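Local coordinates for pyridoxamine 5-phosphate-dependent dehydrase (Escherichia coli, PDB 3B8X), which removes the C3'-hydroxyl group from GDP-4-keto-6-deoxy-D-mannose by a combined transamination and deoxygenation, a step in L-colitose biosynthesis, at residues Thr134-Glu146 / Gln295-Ser307. The protein carries 1 engineered substitution. Numbering follows the deposited sequence.
Sequences TVNLLGNPNNFDE and QQETGESSWFGFS
N140 pushes its carboxamide into the 295-307 loop and uses both ends of it. N140 OD1 takes the backbone N of T298 at 2.8 Å, in the carbonyl plane on a lone pair and nearly straight at 174°, while N140 ND2 gives a more bent bond to Q296 O. The Q295 side chain slides past N140 in the opposite direction, the two amide planes 62° apart. With CG anti to the backbone N (chi1 -176°) and the chain extended beyond it, Q295 carries NE2 to L137 O (3.1 Å), and the same amide nitrogen also bonds T113 O. L137 O is gripped twice, since N140 N reaches it from the other face of its plane.

Main chain meets main chain next door: F304 N donates to L138 O and S302 N to G139 O. G139 CA sits 3.8 Å from W303 N, so the backbones run close together here, with no side chain on G139 to hold them apart. The S301 hydroxyl accepts from W303 N, an ST turn that ties the bend at 301-303 together.

In fold terms, the loop leaving strand 129-135 of the large mixed sheet, on its way to helix 144-151, is docked here onto the connection between strands 292-293 and 305-310 of the small antiparallel sheet, within the PLP-dependent aminotransferase fold of the DegT/DnrJ/EryC1 family. The F304 side chain continues to about 4 Å from the bound GDP-perosamine–cofactor adduct.

Apolar contact centres on L138, which splits its methyls, CD1 lying 3.9 Å from F304 CD2 and CD2 3.7 Å from S307 CB. At the other end T298 CG2 makes van der Waals contact with P141 O. A water bridges the segments there, donating to P141 O at 2.8 Å and to T298 OG1 at 2.6 Å.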
loop_
_atom_site.group_PDB
_atom_site.type_symbol
_atom_site.label_atom_id
_atom_site.label_comp_id
_atom_site.label_asym_id
_atom_site.label_seq_id
_atom_site.Cartn_x
_atom_site.Cartn_y
_atom_site.Cartn_z
ATOM N N THR B 134 0.907 21.555 -0.874
ATOM C CA THR B 134 -0.345 22.223 -0.582
ATOM C C THR B 134 -1.358 21.125 -0.342
ATOM O O THR B 134 -1.173 19.990 -0.779
ATOM C CB THR B 134 -0.838 23.168 -1.750
ATOM O OG1 THR B 134 -1.135 22.452 -2.979
ATOM C CG2 THR B 134 0.200 24.260 -2.017
ATOM N N VAL B 135 -2.403 21.463 0.389
ATOM C CA VAL B 135 -3.480 20.517 0.657
ATOM C C VAL B 135 -4.764 21.337 0.556
ATOM O O VAL B 135 -4.874 22.359 1.220
ATOM C CB VAL B 135 -3.405 19.978 2.104
ATOM C CG1 VAL B 135 -4.639 19.103 2.417
ATOM C CG2 VAL B 135 -2.098 19.217 2.336
ATOM N N ASN B 136 -5.681 20.936 -0.327
ATOM C CA ASN B 136 -6.952 21.652 -0.513
ATOM C C ASN B 136 -7.937 21.059 0.477
ATOM O O ASN B 136 -8.477 19.963 0.270
ATOM C CB ASN B 136 -7.463 21.528 -1.961
ATOM C CG ASN B 136 -6.464 22.075 -2.959
ATOM O OD1 ASN B 136 -6.014 23.237 -2.827
ATOM N ND2 ASN B 136 -6.019 21.215 -3.889
ATOM N N LEU B 137 -8.109 21.752 1.601
ATOM C CA LEU B 137 -8.892 21.222 2.692
ATOM C C LEU B 137 -10.398 21.254 2.543
ATOM O O LEU B 137 -11.005 22.285 2.245
ATOM C CB LEU B 137 -8.455 21.804 4.048
ATOM C CG LEU B 137 -8.515 20.813 5.223
ATOM C CD1 LEU B 137 -7.286 19.890 5.233
ATOM C CD2 LEU B 137 -8.607 21.561 6.560
ATOM N N LEU B 138 -10.976 20.098 2.810
ATOM C CA LEU B 138 -12.414 19.922 2.880
ATOM C C LEU B 138 -13.136 20.333 1.619
ATOM O O LEU B 138 -14.324 20.671 1.664
ATOM C CB LEU B 138 -12.964 20.744 4.046
ATOM C CG LEU B 138 -13.693 19.929 5.100
ATOM C CD1 LEU B 138 -12.821 18.767 5.560
ATOM C CD2 LEU B 138 -14.108 20.852 6.251
ATOM N N GLY B 139 -12.434 20.369 0.503
ATOM C CA GLY B 139 -13.151 20.741 -0.696
ATOM C C GLY B 139 -12.651 22.100 -1.209
ATOM O O GLY B 139 -12.888 22.470 -2.371
ATOM N N ASN B 140 -12.018 22.827 -0.303
ATOM C CA ASN B 140 -11.587 24.173 -0.627
ATOM C C ASN B 140 -10.209 24.219 -1.259
ATOM O O ASN B 140 -9.213 23.941 -0.567
ATOM C CB ASN B 140 -11.554 24.982 0.667
ATOM C CG ASN B 140 -11.943 26.443 0.473
ATOM O OD1 ASN B 140 -12.632 26.801 -0.501
ATOM N ND2 ASN B 140 -11.536 27.294 1.435
ATOM N N PRO B 141 -10.120 24.669 -2.516
ATOM C CA PRO B 141 -8.796 24.789 -3.147
ATOM C C PRO B 141 -8.006 25.952 -2.545
ATOM O O PRO B 141 -8.566 26.954 -2.057
ATOM C CB PRO B 141 -9.122 25.157 -4.605
ATOM C CG PRO B 141 -10.461 25.856 -4.564
ATOM C CD PRO B 141 -11.175 25.361 -3.289
ATOM N N ASN B 142 -6.689 25.834 -2.638
ATOM C CA ASN B 142 -5.817 26.920 -2.198
ATOM C C ASN B 142 -5.910 28.033 -3.220
ATOM O O ASN B 142 -6.361 27.802 -4.343
ATOM C CB ASN B 142 -4.374 26.425 -2.188
ATOM C CG ASN B 142 -4.078 25.630 -0.981
ATOM O OD1 ASN B 142 -3.625 26.211 0.006
ATOM N ND2 ASN B 142 -4.514 24.337 -0.961
ATOM N N ASN B 143 -5.439 29.227 -2.877
ATOM C CA ASN B 143 -5.434 30.248 -3.895
ATOM C C ASN B 143 -4.113 30.121 -4.597
ATOM O O ASN B 143 -3.096 30.611 -4.120
ATOM C CB ASN B 143 -5.661 31.660 -3.343
ATOM C CG ASN B 143 -5.480 32.706 -4.414
ATOM O OD1 ASN B 143 -4.759 32.471 -5.375
ATOM N ND2 ASN B 143 -6.148 33.846 -4.280
ATOM N N PHE B 144 -4.126 29.393 -5.700
ATOM C CA PHE B 144 -2.912 29.087 -6.442
ATOM C C PHE B 144 -2.200 30.279 -7.067
ATOM O O PHE B 144 -0.994 30.256 -7.236
ATOM C CB PHE B 144 -3.109 27.890 -7.375
ATOM C CG PHE B 144 -3.279 26.599 -6.623
ATOM C CD1 PHE B 144 -4.527 26.012 -6.472
ATOM C CD2 PHE B 144 -2.182 26.029 -5.984
ATOM C CE1 PHE B 144 -4.679 24.833 -5.702
ATOM C CE2 PHE B 144 -2.310 24.842 -5.260
ATOM C CZ PHE B 144 -3.549 24.269 -5.097
ATOM N N ASP B 145 -2.948 31.351 -7.308
ATOM C CA ASP B 145 -2.344 32.584 -7.817
ATOM C C ASP B 145 -1.416 33.115 -6.735
ATOM O O ASP B 145 -0.225 33.365 -6.964
ATOM C CB ASP B 145 -3.436 33.631 -8.042
ATOM C CG ASP B 145 -4.209 33.404 -9.330
ATOM O OD1 ASP B 145 -3.734 32.626 -10.183
ATOM O OD2 ASP B 145 -5.300 33.995 -9.486
ATOM N N GLU B 146 -1.965 33.311 -5.545
ATOM C CA GLU B 146 -1.124 33.824 -4.478
ATOM C C GLU B 146 0.065 32.913 -4.268
ATOM O O GLU B 146 1.179 33.377 -3.983
ATOM C CB GLU B 146 -1.917 33.895 -3.149
ATOM C CG GLU B 146 -3.120 34.825 -3.178
ATOM C CD GLU B 146 -2.779 36.219 -3.668
ATOM O OE1 GLU B 146 -2.977 37.178 -2.889
ATOM O OE2 GLU B 146 -2.336 36.351 -4.833
ATOM N N GLN B 295 -16.641 27.739 6.890
ATOM C CA GLN B 295 -15.480 27.862 6.020
ATOM C C GLN B 295 -15.697 28.955 4.950
ATOM O O GLN B 295 -16.771 29.050 4.347
ATOM C CB GLN B 295 -15.135 26.501 5.354
ATOM C CG GLN B 295 -13.853 26.417 4.469
ATOM C CD GLN B 295 -13.535 24.971 4.070
ATOM O OE1 GLN B 295 -14.444 24.146 3.968
ATOM N NE2 GLN B 295 -12.250 24.653 3.886
ATOM N N GLN B 296 -14.670 29.784 4.777
ATOM C CA GLN B 296 -14.668 30.786 3.732
ATOM C C GLN B 296 -14.181 30.111 2.471
ATOM O O GLN B 296 -13.033 29.632 2.431
ATOM C CB GLN B 296 -13.678 31.896 4.029
ATOM C CG GLN B 296 -13.526 32.843 2.844
ATOM C CD GLN B 296 -12.477 33.912 3.121
ATOM O OE1 GLN B 296 -11.438 33.972 2.454
ATOM N NE2 GLN B 296 -12.711 34.714 4.155
ATOM N N GLU B 297 -15.031 30.130 1.450
ATOM C CA GLU B 297 -14.739 29.526 0.161
ATOM C C GLU B 297 -13.730 30.270 -0.715
ATOM O O GLU B 297 -13.835 31.482 -0.894
ATOM C CB GLU B 297 -16.042 29.427 -0.646
ATOM C CG GLU B 297 -15.855 28.722 -2.000
ATOM C CD GLU B 297 -17.171 28.411 -2.641
ATOM O OE1 GLU B 297 -18.116 29.172 -2.363
ATOM O OE2 GLU B 297 -17.294 27.407 -3.375
ATOM N N THR B 298 -12.815 29.515 -1.316
ATOM C CA THR B 298 -11.852 30.038 -2.305
ATOM C C THR B 298 -12.248 29.355 -3.647
ATOM O O THR B 298 -12.657 28.198 -3.644
ATOM C CB THR B 298 -10.411 29.670 -1.880
ATOM O OG1 THR B 298 -10.113 30.366 -0.665
ATOM C CG2 THR B 298 -9.391 30.115 -2.938
ATOM N N GLY B 299 -12.250 30.080 -4.774
ATOM C CA GLY B 299 -12.667 29.508 -6.072
ATOM C C GLY B 299 -14.037 28.832 -5.989
ATOM O O GLY B 299 -15.002 29.389 -5.452
ATOM N N GLU B 300 -14.133 27.627 -6.534
ATOM C CA GLU B 300 -15.365 26.853 -6.441
ATOM C C GLU B 300 -15.114 25.558 -5.660
ATOM O O GLU B 300 -14.523 24.613 -6.170
ATOM C CB GLU B 300 -15.959 26.589 -7.811
ATOM C CG GLU B 300 -16.520 27.861 -8.410
ATOM C CD GLU B 300 -17.370 27.612 -9.635
ATOM O OE1 GLU B 300 -17.920 26.492 -9.738
ATOM O OE2 GLU B 300 -17.480 28.525 -10.489
ATOM N N SER B 301 -15.417 25.598 -4.377
ATOM C CA SER B 301 -15.171 24.457 -3.510
ATOM C C SER B 301 -16.054 23.261 -3.860
ATOM O O SER B 301 -17.159 23.413 -4.385
ATOM C CB SER B 301 -15.421 24.917 -2.062
ATOM O OG SER B 301 -15.363 23.871 -1.119
ATOM N N SER B 302 -15.568 22.044 -3.588
ATOM C CA SER B 302 -16.398 20.864 -3.837
ATOM C C SER B 302 -17.022 20.437 -2.510
ATOM O O SER B 302 -17.697 19.413 -2.437
ATOM C CB SER B 302 -15.648 19.693 -4.512
ATOM O OG SER B 302 -14.442 19.344 -3.828
ATOM N N TRP B 303 -16.821 21.234 -1.460
ATOM C CA TRP B 303 -17.504 21.029 -0.177
ATOM C C TRP B 303 -17.557 19.592 0.298
ATOM O O TRP B 303 -18.628 18.965 0.320
ATOM C CB TRP B 303 -18.947 21.588 -0.275
ATOM C CG TRP B 303 -18.957 23.090 -0.463
ATOM C CD1 TRP B 303 -19.087 23.786 -1.644
ATOM C CD2 TRP B 303 -18.715 24.075 0.554
ATOM N NE1 TRP B 303 -18.954 25.146 -1.417
ATOM C CE2 TRP B 303 -18.713 25.347 -0.081
ATOM C CE3 TRP B 303 -18.513 24.006 1.951
ATOM C CZ2 TRP B 303 -18.538 26.540 0.633
ATOM C CZ3 TRP B 303 -18.357 25.213 2.677
ATOM C CH2 TRP B 303 -18.385 26.456 2.008
ATOM N N PHE B 304 -16.434 19.088 0.787
ATOM C CA PHE B 304 -16.344 17.697 1.199
ATOM C C PHE B 304 -17.240 17.469 2.411
ATOM O O PHE B 304 -17.892 16.424 2.560
ATOM C CB PHE B 304 -14.870 17.419 1.517
ATOM C CG PHE B 304 -14.623 16.093 2.154
ATOM C CD1 PHE B 304 -14.326 14.978 1.369
ATOM C CD2 PHE B 304 -14.635 15.989 3.535
ATOM C CE1 PHE B 304 -14.065 13.746 1.967
ATOM C CE2 PHE B 304 -14.407 14.785 4.167
ATOM C CZ PHE B 304 -14.111 13.637 3.382
ATOM N N GLY B 305 -17.242 18.460 3.289
ATOM C CA GLY B 305 -18.037 18.447 4.513
ATOM C C GLY B 305 -18.265 19.875 4.962
ATOM O O GLY B 305 -17.756 20.803 4.355
ATOM N N PHE B 306 -18.988 20.044 6.054
ATOM C CA PHE B 306 -19.306 21.357 6.600
ATOM C C PHE B 306 -18.630 21.607 7.939
ATOM O O PHE B 306 -19.071 21.082 8.983
ATOM C CB PHE B 306 -20.827 21.398 6.790
ATOM C CG PHE B 306 -21.572 21.380 5.502
ATOM C CD1 PHE B 306 -22.621 20.485 5.291
ATOM C CD2 PHE B 306 -21.174 22.233 4.469
ATOM C CE1 PHE B 306 -23.346 20.524 4.100
ATOM C CE2 PHE B 306 -21.861 22.272 3.252
ATOM C CZ PHE B 306 -22.921 21.372 3.066
ATOM N N SER B 307 -17.608 22.467 7.935
ATOM C CA SER B 307 -16.872 22.745 9.151
ATOM C C SER B 307 -17.527 23.850 9.971
ATOM O O SER B 307 -18.236 24.703 9.435
ATOM C CB SER B 307 -15.463 23.231 8.787
ATOM O OG SER B 307 -15.545 24.485 8.121
HETATM O O HOH W 1 -8.125 28.801 0.055
#